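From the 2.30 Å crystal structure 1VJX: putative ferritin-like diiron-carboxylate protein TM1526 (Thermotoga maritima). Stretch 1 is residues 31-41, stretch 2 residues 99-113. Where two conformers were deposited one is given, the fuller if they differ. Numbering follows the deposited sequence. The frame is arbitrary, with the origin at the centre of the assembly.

Stretch 1, residues 31-41: RFYRELSEHFN
Stretch 2 99-113: LTLKEVLDIAISVEK

Stretch 1 enters as helix already running at R31 and leads into a type I turn, L36 to H39, before an extended F40 (phi/psi -140/175). The turn is closed by H39 N to L36 O at 2.8 Å. Stretch 2 starts with extended L99 and T100 and is helical from L101 to K113. The two helices run nearly antiparallel, at 168°, with axes 11.9 Å apart. The register pairs F32 with A108, L36 with V104, H39 with L99 and F40 with L101, at CA-CA distances of 8.5, 7.8, 6.9 and 8.0 Å.

Most of the contact is apolar. F32 (chi1 t) points toward stretch 2. Its CE2 lies 3.8 Å from A108 CB, which sits at the ring edge, and its CZ is 3.9 Å from I107 CG2. The small A108 is also met by Y33 (chi1 m), with CE1 to CB at 4.2 Å. L36 (m, t) places CD2 3.5 Å from V104 CG2. F40 (m) has the largest covered area; its CE2 is 4.0 Å from V104 CG1.

Two leucine methyls cover ring faces in CH-pi contacts. L99 CD1 (m, t) is 3.5 Å from the centroid of the H39 ring (chi1 m). L101 CD1 (t, p) is 4.0 Å from the F40 ring centroid, 12° off its normal.

No direct hydrogen bond joins the stretches. Y33 OH and E112 OE1 are 3.8 Å apart and not hydrogen-bonded; water 2 bridges them. Water 2 is 2.9 Å from Y33 OH and donates weakly to E112 OE1 at 2.7 Å. Water 1 is 2.5 Å from Y33 OH and donates to A108 O at 2.7 Å.

Other bonds lie within each stretch. T100 (p) caps its helix, its OG1 weakly accepting from E103 N at 3.3 Å. Two salt bridges each join residues four apart, R31 NH2 to E35 OE1 (3.0 Å) and K102 NZ to D106 OD2 (3.2 Å).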

# COMPACT_ATOMS: atom_id res chain seq x y z
N ARG A 31 -5.82 -4.47 6.32
CA ARG A 31 -7.21 -4.64 6.71
C ARG A 31 -8.11 -5.07 5.57
O ARG A 31 -8.95 -5.94 5.72
CB ARG A 31 -7.76 -3.34 7.26
CG ARG A 31 -7.78 -3.28 8.73
CD ARG A 31 -8.55 -2.10 9.27
NE ARG A 31 -9.97 -2.23 8.92
CZ ARG A 31 -10.68 -1.40 8.13
NH1 ARG A 31 -10.12 -0.31 7.60
NH2 ARG A 31 -11.97 -1.66 7.89
N PHE A 32 -7.99 -4.35 4.47
CA PHE A 32 -8.67 -4.68 3.22
C PHE A 32 -8.47 -6.17 2.89
O PHE A 32 -9.43 -6.94 2.85
CB PHE A 32 -8.13 -3.78 2.12
CG PHE A 32 -8.83 -3.89 0.80
CD1 PHE A 32 -10.19 -3.61 0.69
CD2 PHE A 32 -8.12 -4.20 -0.34
CE1 PHE A 32 -10.82 -3.69 -0.55
CE2 PHE A 32 -8.74 -4.27 -1.58
CZ PHE A 32 -10.09 -4.01 -1.69
N TYR A 33 -7.21 -6.59 2.73
CA TYR A 33 -6.91 -7.95 2.26
C TYR A 33 -7.37 -9.02 3.26
O TYR A 33 -7.85 -10.09 2.86
CB TYR A 33 -5.42 -8.11 1.89
CG TYR A 33 -4.96 -7.28 0.70
CD1 TYR A 33 -5.66 -7.29 -0.51
CD2 TYR A 33 -3.79 -6.52 0.77
CE1 TYR A 33 -5.23 -6.54 -1.59
CE2 TYR A 33 -3.35 -5.77 -0.31
CZ TYR A 33 -4.07 -5.78 -1.49
OH TYR A 33 -3.62 -5.03 -2.57
N ARG A 34 -7.25 -8.72 4.55
CA ARG A 34 -7.67 -9.64 5.58
C ARG A 34 -9.21 -9.76 5.59
O ARG A 34 -9.75 -10.87 5.65
CB ARG A 34 -7.12 -9.22 6.95
CG ARG A 34 -6.87 -10.39 7.89
CD ARG A 34 -6.35 -10.00 9.26
NE ARG A 34 -4.94 -9.61 9.29
CZ ARG A 34 -3.92 -10.45 9.22
NH1 ARG A 34 -4.13 -11.76 9.05
NH2 ARG A 34 -2.67 -9.99 9.29
N GLU A 35 -9.91 -8.63 5.51
CA GLU A 35 -11.37 -8.60 5.36
C GLU A 35 -11.84 -9.24 4.05
O GLU A 35 -12.86 -9.93 4.03
CB GLU A 35 -11.91 -7.16 5.47
CG GLU A 35 -11.91 -6.60 6.91
CD GLU A 35 -12.20 -5.09 7.02
OE1 GLU A 35 -11.47 -4.26 6.42
OE2 GLU A 35 -13.15 -4.72 7.73
N LEU A 36 -11.12 -9.02 2.95
CA LEU A 36 -11.48 -9.65 1.67
C LEU A 36 -11.43 -11.17 1.78
O LEU A 36 -12.23 -11.88 1.13
CB LEU A 36 -10.55 -9.22 0.54
CG LEU A 36 -10.70 -7.85 -0.13
CD1 LEU A 36 -9.71 -7.81 -1.28
CD2 LEU A 36 -12.10 -7.60 -0.64
N SER A 37 -10.49 -11.67 2.59
CA SER A 37 -10.30 -13.11 2.73
C SER A 37 -11.52 -13.79 3.35
O SER A 37 -11.66 -15.00 3.31
CB SER A 37 -9.06 -13.39 3.56
OG SER A 37 -9.31 -13.23 4.94
N GLU A 38 -12.41 -13.00 3.95
CA GLU A 38 -13.64 -13.53 4.50
C GLU A 38 -14.67 -13.79 3.42
O GLU A 38 -15.66 -14.39 3.71
CB GLU A 38 -14.26 -12.54 5.49
CG GLU A 38 -13.59 -12.45 6.85
CD GLU A 38 -13.85 -11.12 7.56
OE1 GLU A 38 -14.47 -10.19 6.95
OE2 GLU A 38 -13.39 -10.97 8.72
N HIS A 39 -14.44 -13.29 2.21
CA HIS A 39 -15.41 -13.40 1.12
C HIS A 39 -15.10 -14.56 0.16
O HIS A 39 -15.91 -14.85 -0.72
CB HIS A 39 -15.46 -12.07 0.35
CG HIS A 39 -16.02 -10.93 1.16
ND1 HIS A 39 -17.35 -10.57 1.14
CD2 HIS A 39 -15.41 -10.11 2.05
CE1 HIS A 39 -17.54 -9.57 1.97
NE2 HIS A 39 -16.38 -9.27 2.54
N PHE A 40 -13.94 -15.20 0.36
CA PHE A 40 -13.31 -16.11 -0.60
C PHE A 40 -12.70 -17.32 0.07
O PHE A 40 -12.68 -17.42 1.29
CB PHE A 40 -12.29 -15.36 -1.45
CG PHE A 40 -12.92 -14.31 -2.28
CD1 PHE A 40 -13.71 -14.67 -3.36
CD2 PHE A 40 -12.82 -12.97 -1.91
CE1 PHE A 40 -14.35 -13.69 -4.11
CE2 PHE A 40 -13.45 -11.98 -2.65
CZ PHE A 40 -14.21 -12.34 -3.77
N ASN A 41 -12.20 -18.26 -0.72
CA ASN A 41 -12.28 -19.65 -0.31
C ASN A 41 -11.02 -20.52 -0.26
O ASN A 41 -10.92 -21.35 0.65
CB ASN A 41 -13.37 -20.36 -1.14
CG ASN A 41 -14.74 -20.28 -0.50
OD1 ASN A 41 -14.90 -20.54 0.72
ND2 ASN A 41 -15.75 -19.94 -1.30
N LEU A 99 -20.08 -10.95 -2.97
CA LEU A 99 -19.08 -10.23 -3.73
C LEU A 99 -18.42 -11.15 -4.75
O LEU A 99 -18.12 -12.31 -4.45
CB LEU A 99 -18.03 -9.63 -2.79
CG LEU A 99 -18.47 -8.55 -1.80
CD1 LEU A 99 -17.26 -8.06 -1.02
CD2 LEU A 99 -19.13 -7.36 -2.48
N THR A 100 -18.20 -10.62 -5.96
CA THR A 100 -17.44 -11.31 -6.98
C THR A 100 -15.95 -10.98 -6.84
O THR A 100 -15.58 -9.92 -6.34
CB THR A 100 -17.91 -10.93 -8.41
OG1 THR A 100 -17.63 -9.55 -8.68
CG2 THR A 100 -19.44 -11.03 -8.55
N LEU A 101 -15.10 -11.90 -7.28
CA LEU A 101 -13.66 -11.68 -7.22
C LEU A 101 -13.28 -10.48 -8.08
O LEU A 101 -12.47 -9.67 -7.67
CB LEU A 101 -12.89 -12.94 -7.66
CG LEU A 101 -11.36 -12.89 -7.47
CD1 LEU A 101 -10.92 -12.92 -6.00
CD2 LEU A 101 -10.70 -14.05 -8.26
N LYS A 102 -13.92 -10.37 -9.24
CA LYS A 102 -13.70 -9.28 -10.18
C LYS A 102 -13.84 -7.89 -9.58
O LYS A 102 -12.96 -7.07 -9.74
CB LYS A 102 -14.68 -9.39 -11.37
CG LYS A 102 -14.60 -8.25 -12.41
CD LYS A 102 -15.41 -8.56 -13.69
CE LYS A 102 -15.02 -7.68 -14.90
NZ LYS A 102 -14.90 -6.19 -14.58
N GLU A 103 -14.97 -7.61 -8.95
CA GLU A 103 -15.22 -6.26 -8.47
C GLU A 103 -14.23 -5.87 -7.36
O GLU A 103 -13.77 -4.76 -7.28
CB GLU A 103 -16.67 -6.10 -8.03
CG GLU A 103 -17.13 -6.88 -6.83
CD GLU A 103 -18.62 -6.65 -6.59
OE1 GLU A 103 -19.00 -5.43 -6.43
OE2 GLU A 103 -19.40 -7.65 -6.57
N VAL A 104 -13.89 -6.86 -6.55
CA VAL A 104 -12.96 -6.75 -5.45
C VAL A 104 -11.52 -6.50 -5.95
O VAL A 104 -10.80 -5.61 -5.47
CB VAL A 104 -13.11 -8.08 -4.61
CG1 VAL A 104 -11.80 -8.65 -4.12
CG2 VAL A 104 -14.17 -7.91 -3.49
N LEU A 105 -11.11 -7.31 -6.91
CA LEU A 105 -9.82 -7.14 -7.55
C LEU A 105 -9.69 -5.80 -8.28
O LEU A 105 -8.64 -5.16 -8.24
CB LEU A 105 -9.55 -8.31 -8.50
CG LEU A 105 -9.14 -9.63 -7.85
CD1 LEU A 105 -8.78 -10.57 -8.85
CD2 LEU A 105 -7.96 -9.45 -6.90
N ASP A 106 -10.75 -5.36 -8.94
CA ASP A 106 -10.68 -4.09 -9.65
C ASP A 106 -10.33 -2.99 -8.70
O ASP A 106 -9.52 -2.14 -8.99
CB ASP A 106 -12.02 -3.77 -10.36
CG ASP A 106 -12.19 -4.55 -11.69
OD1 ASP A 106 -11.17 -5.01 -12.25
OD2 ASP A 106 -13.30 -4.78 -12.22
N ILE A 107 -10.95 -3.03 -7.53
CA ILE A 107 -10.69 -2.04 -6.48
C ILE A 107 -9.24 -2.17 -5.95
O ILE A 107 -8.53 -1.18 -5.84
CB ILE A 107 -11.74 -2.18 -5.35
CG1 ILE A 107 -13.14 -1.84 -5.90
CG2 ILE A 107 -11.39 -1.27 -4.18
CD1 ILE A 107 -14.31 -2.34 -5.04
N ALA A 108 -8.82 -3.39 -5.66
CA ALA A 108 -7.49 -3.68 -5.15
C ALA A 108 -6.45 -3.17 -6.08
O ALA A 108 -5.46 -2.64 -5.66
CB ALA A 108 -7.30 -5.17 -4.99
N ILE A 109 -6.66 -3.40 -7.38
CA ILE A 109 -5.66 -3.08 -8.39
C ILE A 109 -5.53 -1.57 -8.48
O ILE A 109 -4.43 -1.04 -8.57
CB ILE A 109 -6.04 -3.72 -9.71
CG1 ILE A 109 -5.74 -5.23 -9.64
CG2 ILE A 109 -5.29 -3.08 -10.87
CD1 ILE A 109 -6.42 -6.07 -10.68
N SER A 110 -6.67 -0.90 -8.41
CA SER A 110 -6.70 0.53 -8.58
C SER A 110 -6.07 1.27 -7.41
O SER A 110 -5.33 2.20 -7.65
CB SER A 110 -8.14 1.02 -8.82
OG SER A 110 -8.19 2.42 -8.72
N VAL A 111 -6.34 0.86 -6.17
CA VAL A 111 -5.71 1.49 -5.02
C VAL A 111 -4.24 1.08 -4.88
O VAL A 111 -3.43 1.86 -4.40
CB VAL A 111 -6.45 1.30 -3.65
CG1 VAL A 111 -7.95 1.61 -3.76
CG2 VAL A 111 -6.23 -0.06 -3.11
N GLU A 112 -3.91 -0.15 -5.25
CA GLU A 112 -2.52 -0.57 -5.21
C GLU A 112 -1.65 0.33 -6.15
O GLU A 112 -0.62 0.83 -5.76
CB GLU A 112 -2.40 -2.05 -5.61
CG GLU A 112 -0.99 -2.59 -5.59
CD GLU A 112 -0.33 -2.44 -4.22
OE1 GLU A 112 -1.05 -2.35 -3.20
OE2 GLU A 112 0.93 -2.41 -4.17
N LYS A 113 -2.11 0.55 -7.36
CA LYS A 113 -1.45 1.45 -8.25
C LYS A 113 -1.30 2.86 -7.67
O LYS A 113 -0.27 3.50 -7.89
CB LYS A 113 -2.17 1.45 -9.61
CG LYS A 113 -1.90 0.15 -10.37
CD LYS A 113 -2.12 0.24 -11.89
CE LYS A 113 -3.56 0.29 -12.27
NZ LYS A 113 -3.80 -0.34 -13.60
O HOH W 1 -5.05 -3.04 -3.07
O HOH W 2 -0.74 -4.76 -2.12